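Local coordinates for protein GTP cyclohydrolase 1 type 2 homolog (Escherichia coli, Escherichia coli O157:H7, PDB 1NMO) that is of unknown function but carries a dinuclear metal site and may take part in degrading radiation-damaged nucleotides, at residues N108-V120 / E125-V137. Numbering follows the deposited sequence.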
loop_
_atom_site.group_PDB
_atom_site.type_symbol
_atom_site.label_atom_id
_atom_site.label_comp_id
_atom_site.label_asym_id
_atom_site.label_seq_id
_atom_site.Cartn_x
_atom_site.Cartn_y
_atom_site.Cartn_z
ATOM N N ASN A 108 32.213 18.622 6.624
ATOM C CA ASN A 108 30.863 18.301 6.186
ATOM C C ASN A 108 30.343 19.529 5.439
ATOM O O ASN A 108 29.738 19.402 4.414
ATOM C CB ASN A 108 29.899 18.018 7.353
ATOM C CG ASN A 108 30.197 16.698 8.119
ATOM O OD1 ASN A 108 30.472 15.621 7.528
ATOM N ND2 ASN A 108 30.088 16.776 9.463
ATOM N N ASN A 109 30.545 20.705 5.998
ATOM C CA ASN A 109 30.099 21.937 5.364
ATOM C C ASN A 109 30.657 22.137 3.933
ATOM O O ASN A 109 29.879 22.441 2.988
ATOM C CB ASN A 109 30.485 23.146 6.246
ATOM C CG ASN A 109 29.466 23.392 7.348
ATOM O OD1 ASN A 109 28.321 22.945 7.214
ATOM N ND2 ASN A 109 29.858 24.136 8.454
ATOM N N ALA A 110 31.958 21.925 3.726
ATOM C CA ALA A 110 32.507 22.203 2.403
ATOM C C ALA A 110 32.148 21.200 1.361
ATOM O O ALA A 110 32.038 21.574 0.194
ATOM C CB ALA A 110 34.021 22.349 2.469
ATOM N N GLN A 111 31.952 19.930 1.771
ATOM C CA GLN A 111 31.606 18.841 0.865
ATOM C C GLN A 111 30.159 18.945 0.447
ATOM O O GLN A 111 29.767 18.639 -0.716
ATOM C CB GLN A 111 31.839 17.497 1.521
ATOM C CG GLN A 111 33.224 17.363 1.999
ATOM C CD GLN A 111 34.152 16.968 0.874
ATOM O OE1 GLN A 111 33.735 16.258 -0.030
ATOM N NE2 GLN A 111 35.432 17.363 0.960
ATOM N N LEU A 112 29.335 19.403 1.363
ATOM C CA LEU A 112 27.966 19.581 0.945
ATOM C C LEU A 112 28.070 20.696 -0.121
ATOM O O LEU A 112 27.507 20.585 -1.201
ATOM C CB LEU A 112 27.100 20.045 2.118
ATOM C CG LEU A 112 25.628 19.627 2.249
ATOM C CD1 LEU A 112 24.853 20.832 2.603
ATOM C CD2 LEU A 112 25.104 18.958 1.100
ATOM N N ALA A 113 28.748 21.812 0.160
ATOM C CA ALA A 113 28.820 22.841 -0.908
ATOM C C ALA A 113 29.191 22.239 -2.253
ATOM O O ALA A 113 28.556 22.523 -3.305
ATOM C CB ALA A 113 29.830 23.884 -0.553
ATOM N N ALA A 114 30.200 21.383 -2.250
ATOM C CA ALA A 114 30.704 20.787 -3.512
ATOM C C ALA A 114 29.632 19.907 -4.084
ATOM O O ALA A 114 29.313 19.969 -5.289
ATOM C CB ALA A 114 31.973 19.948 -3.236
ATOM N N LEU A 115 29.063 19.055 -3.227
ATOM C CA LEU A 115 28.017 18.167 -3.740
ATOM C C LEU A 115 26.823 18.920 -4.373
ATOM O O LEU A 115 26.189 18.408 -5.296
ATOM C CB LEU A 115 27.497 17.287 -2.611
ATOM C CG LEU A 115 26.539 16.206 -3.107
ATOM C CD1 LEU A 115 27.158 15.406 -4.237
ATOM C CD2 LEU A 115 26.242 15.233 -1.951
ATOM N N LEU A 116 26.473 20.100 -3.846
ATOM C CA LEU A 116 25.312 20.794 -4.360
ATOM C C LEU A 116 25.692 21.857 -5.316
ATOM O O LEU A 116 24.843 22.618 -5.795
ATOM C CB LEU A 116 24.473 21.379 -3.255
ATOM C CG LEU A 116 24.071 20.382 -2.161
ATOM C CD1 LEU A 116 23.485 21.185 -1.048
ATOM C CD2 LEU A 116 23.081 19.376 -2.667
ATOM N N GLY A 117 26.969 21.926 -5.637
ATOM C CA GLY A 117 27.361 22.914 -6.635
ATOM C C GLY A 117 27.267 24.322 -6.155
ATOM O O GLY A 117 26.813 25.200 -6.863
ATOM N N ILE A 118 27.709 24.566 -4.943
ATOM C CA ILE A 118 27.670 25.926 -4.409
ATOM C C ILE A 118 29.074 26.449 -4.230
ATOM O O ILE A 118 29.944 25.815 -3.642
ATOM C CB ILE A 118 26.999 25.982 -3.018
ATOM C CG1 ILE A 118 25.604 25.289 -3.089
ATOM C CG2 ILE A 118 26.889 27.488 -2.516
ATOM C CD1 ILE A 118 24.811 25.382 -1.705
ATOM N N THR A 119 29.307 27.643 -4.720
ATOM C CA THR A 119 30.628 28.257 -4.580
ATOM C C THR A 119 30.685 28.914 -3.208
ATOM O O THR A 119 29.936 29.839 -2.931
ATOM C CB THR A 119 30.811 29.370 -5.690
ATOM O OG1 THR A 119 30.488 28.802 -6.982
ATOM C CG2 THR A 119 32.255 29.894 -5.694
ATOM N N VAL A 120 31.592 28.495 -2.372
ATOM C CA VAL A 120 31.699 29.084 -1.049
ATOM C C VAL A 120 32.285 30.471 -1.198
ATOM O O VAL A 120 33.249 30.648 -1.975
ATOM C CB VAL A 120 32.657 28.251 -0.139
ATOM C CG1 VAL A 120 32.990 29.050 1.159
ATOM C CG2 VAL A 120 32.010 26.902 0.231
ATOM N N GLU A 125 29.261 32.847 10.372
ATOM C CA GLU A 125 29.632 32.515 11.745
ATOM C C GLU A 125 30.448 31.240 11.601
ATOM O O GLU A 125 30.426 30.569 10.557
ATOM C CB GLU A 125 28.417 32.124 12.529
ATOM C CG GLU A 125 27.687 33.275 13.100
ATOM C CD GLU A 125 26.349 32.793 13.722
ATOM O OE1 GLU A 125 26.347 31.738 14.369
ATOM O OE2 GLU A 125 25.313 33.472 13.587
ATOM N N PRO A 126 31.152 30.842 12.658
ATOM C CA PRO A 126 31.968 29.637 12.608
ATOM C C PRO A 126 31.409 28.361 11.870
ATOM O O PRO A 126 32.073 27.753 10.940
ATOM C CB PRO A 126 32.287 29.423 14.117
ATOM C CG PRO A 126 32.571 30.821 14.589
ATOM C CD PRO A 126 31.280 31.514 13.966
ATOM N N LEU A 127 30.229 27.895 12.218
ATOM C CA LEU A 127 29.829 26.701 11.473
ATOM C C LEU A 127 28.804 26.977 10.384
ATOM O O LEU A 127 28.043 26.051 10.000
ATOM C CB LEU A 127 29.193 25.731 12.451
ATOM C CG LEU A 127 30.177 25.241 13.535
ATOM C CD1 LEU A 127 29.374 24.768 14.757
ATOM C CD2 LEU A 127 31.061 24.063 12.937
ATOM N N VAL A 128 28.790 28.228 9.886
ATOM C CA VAL A 128 27.814 28.652 8.922
ATOM C C VAL A 128 28.376 29.375 7.743
ATOM O O VAL A 128 28.416 30.586 7.746
ATOM C CB VAL A 128 26.814 29.616 9.590
ATOM C CG1 VAL A 128 25.631 29.808 8.718
ATOM C CG2 VAL A 128 26.360 29.055 10.883
ATOM N N PRO A 129 28.802 28.662 6.692
ATOM C CA PRO A 129 29.359 29.300 5.493
ATOM C C PRO A 129 28.252 29.828 4.652
ATOM O O PRO A 129 27.083 29.477 4.903
ATOM C CB PRO A 129 30.081 28.159 4.800
ATOM C CG PRO A 129 29.265 26.960 5.254
ATOM C CD PRO A 129 29.108 27.229 6.721
ATOM N N TRP A 130 28.571 30.730 3.710
ATOM C CA TRP A 130 27.528 31.199 2.790
ATOM C C TRP A 130 28.157 31.240 1.403
ATOM O O TRP A 130 29.366 31.170 1.268
ATOM C CB TRP A 130 26.992 32.601 3.129
ATOM C CG TRP A 130 27.990 33.753 2.869
ATOM C CD1 TRP A 130 28.870 34.302 3.777
ATOM C CD2 TRP A 130 28.165 34.496 1.646
ATOM N NE1 TRP A 130 29.576 35.332 3.194
ATOM C CE2 TRP A 130 29.155 35.480 1.892
ATOM C CE3 TRP A 130 27.573 34.434 0.361
ATOM C CZ2 TRP A 130 29.565 36.409 0.908
ATOM C CZ3 TRP A 130 28.004 35.401 -0.650
ATOM C CH2 TRP A 130 28.968 36.349 -0.349
ATOM N N GLY A 131 27.337 31.303 0.379
ATOM C CA GLY A 131 27.872 31.407 -0.968
ATOM C C GLY A 131 26.725 31.437 -1.970
ATOM O O GLY A 131 25.584 31.792 -1.591
ATOM N N GLU A 132 27.021 31.019 -3.202
ATOM C CA GLU A 132 26.040 31.005 -4.258
ATOM C C GLU A 132 26.013 29.785 -5.152
ATOM O O GLU A 132 27.053 29.220 -5.581
ATOM C CB GLU A 132 26.248 32.206 -5.193
ATOM C CG GLU A 132 26.410 33.573 -4.505
ATOM C CD GLU A 132 26.359 34.751 -5.495
ATOM O OE1 GLU A 132 26.735 34.590 -6.697
ATOM O OE2 GLU A 132 25.927 35.827 -5.049
ATOM N N LEU A 133 24.801 29.362 -5.443
ATOM C CA LEU A 133 24.666 28.254 -6.382
ATOM C C LEU A 133 25.248 28.805 -7.696
ATOM O O LEU A 133 24.964 29.957 -8.091
ATOM C CB LEU A 133 23.192 27.945 -6.630
ATOM C CG LEU A 133 22.546 27.196 -5.494
ATOM C CD1 LEU A 133 21.023 27.377 -5.590
ATOM C CD2 LEU A 133 22.970 25.727 -5.568
ATOM N N THR A 134 26.082 28.000 -8.344
ATOM C CA THR A 134 26.659 28.349 -9.612
ATOM C C THR A 134 25.559 28.240 -10.653
ATOM O O THR A 134 25.788 28.471 -11.809
ATOM C CB THR A 134 27.769 27.382 -10.012
ATOM O OG1 THR A 134 27.401 26.051 -9.632
ATOM C CG2 THR A 134 29.089 27.801 -9.352
HETATM N N MSE A 135 24.374 27.830 -10.279
HETATM C CA MSE A 135 23.328 27.849 -11.283
HETATM C C MSE A 135 22.068 28.120 -10.518
HETATM O O MSE A 135 21.330 27.174 -10.159
HETATM C CB MSE A 135 23.251 26.541 -12.035
HETATM C CG MSE A 135 22.691 26.779 -13.442
HETATM SE SE MSE A 135 21.928 25.131 -14.297
HETATM C CE MSE A 135 20.465 24.745 -13.032
ATOM N N PRO A 136 21.760 29.430 -10.289
ATOM C CA PRO A 136 20.549 29.797 -9.509
ATOM C C PRO A 136 19.367 29.148 -10.109
ATOM O O PRO A 136 19.380 29.019 -11.298
ATOM C CB PRO A 136 20.468 31.307 -9.637
ATOM C CG PRO A 136 21.929 31.744 -10.015
ATOM C CD PRO A 136 22.314 30.610 -10.994
ATOM N N VAL A 137 18.389 28.715 -9.284
ATOM C CA VAL A 137 17.132 28.109 -9.695
ATOM C C VAL A 137 16.018 28.439 -8.664
ATOM O O VAL A 137 16.302 28.956 -7.597
ATOM C CB VAL A 137 17.274 26.620 -9.811
ATOM C CG1 VAL A 137 18.480 26.348 -10.629
ATOM C CG2 VAL A 137 17.364 25.971 -8.414
#
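The antiparallel β hairpin of strands 118-123 and 128-137, at one margin of a mixed six-stranded sheet, is joined here to helix 108-116, which leads into its first strand. T119 and E132 form the hydrogen-bonded pair: T119 N donates to E132 O (2.9 Å) and E132 N to T119 O (3.2 Å). In the non-hydrogen-bonded pair I118-L133, CG1 of I118 meets CD2 of L133 at 3.6 Å on the sheet face where L142 of helix 139-150 packs against L133. With CG1 of I118 beside the backbone N (chi1 -53°), CG2 is anti to it and lies alongside E132 O. V120-G131 is the second non-hydrogen-bonded pair, and G131 CA makes a CA-H...O contact with T119 O (3.3 Å).

The other end of the contact lies near the dinuclear iron site. N109 ND2 gives a weak, bent bond (139° at the hydrogen) to L127 O, while the amide also rests against the P129 ring, with ND2 3.6 Å from CD. OD1 of N109 is held by T172 N, and ND2 of neighbouring N108 is hydrogen-bonded to OD1 of the iron ligand D101.

G117, with positive phi, ends the helix in a Schellman motif. Its carbonyl oxygen takes two bonds from T134: a nearly straight one from N, and one from OG1 at 3.0 Å, tilted 35° out of the carbonyl plane.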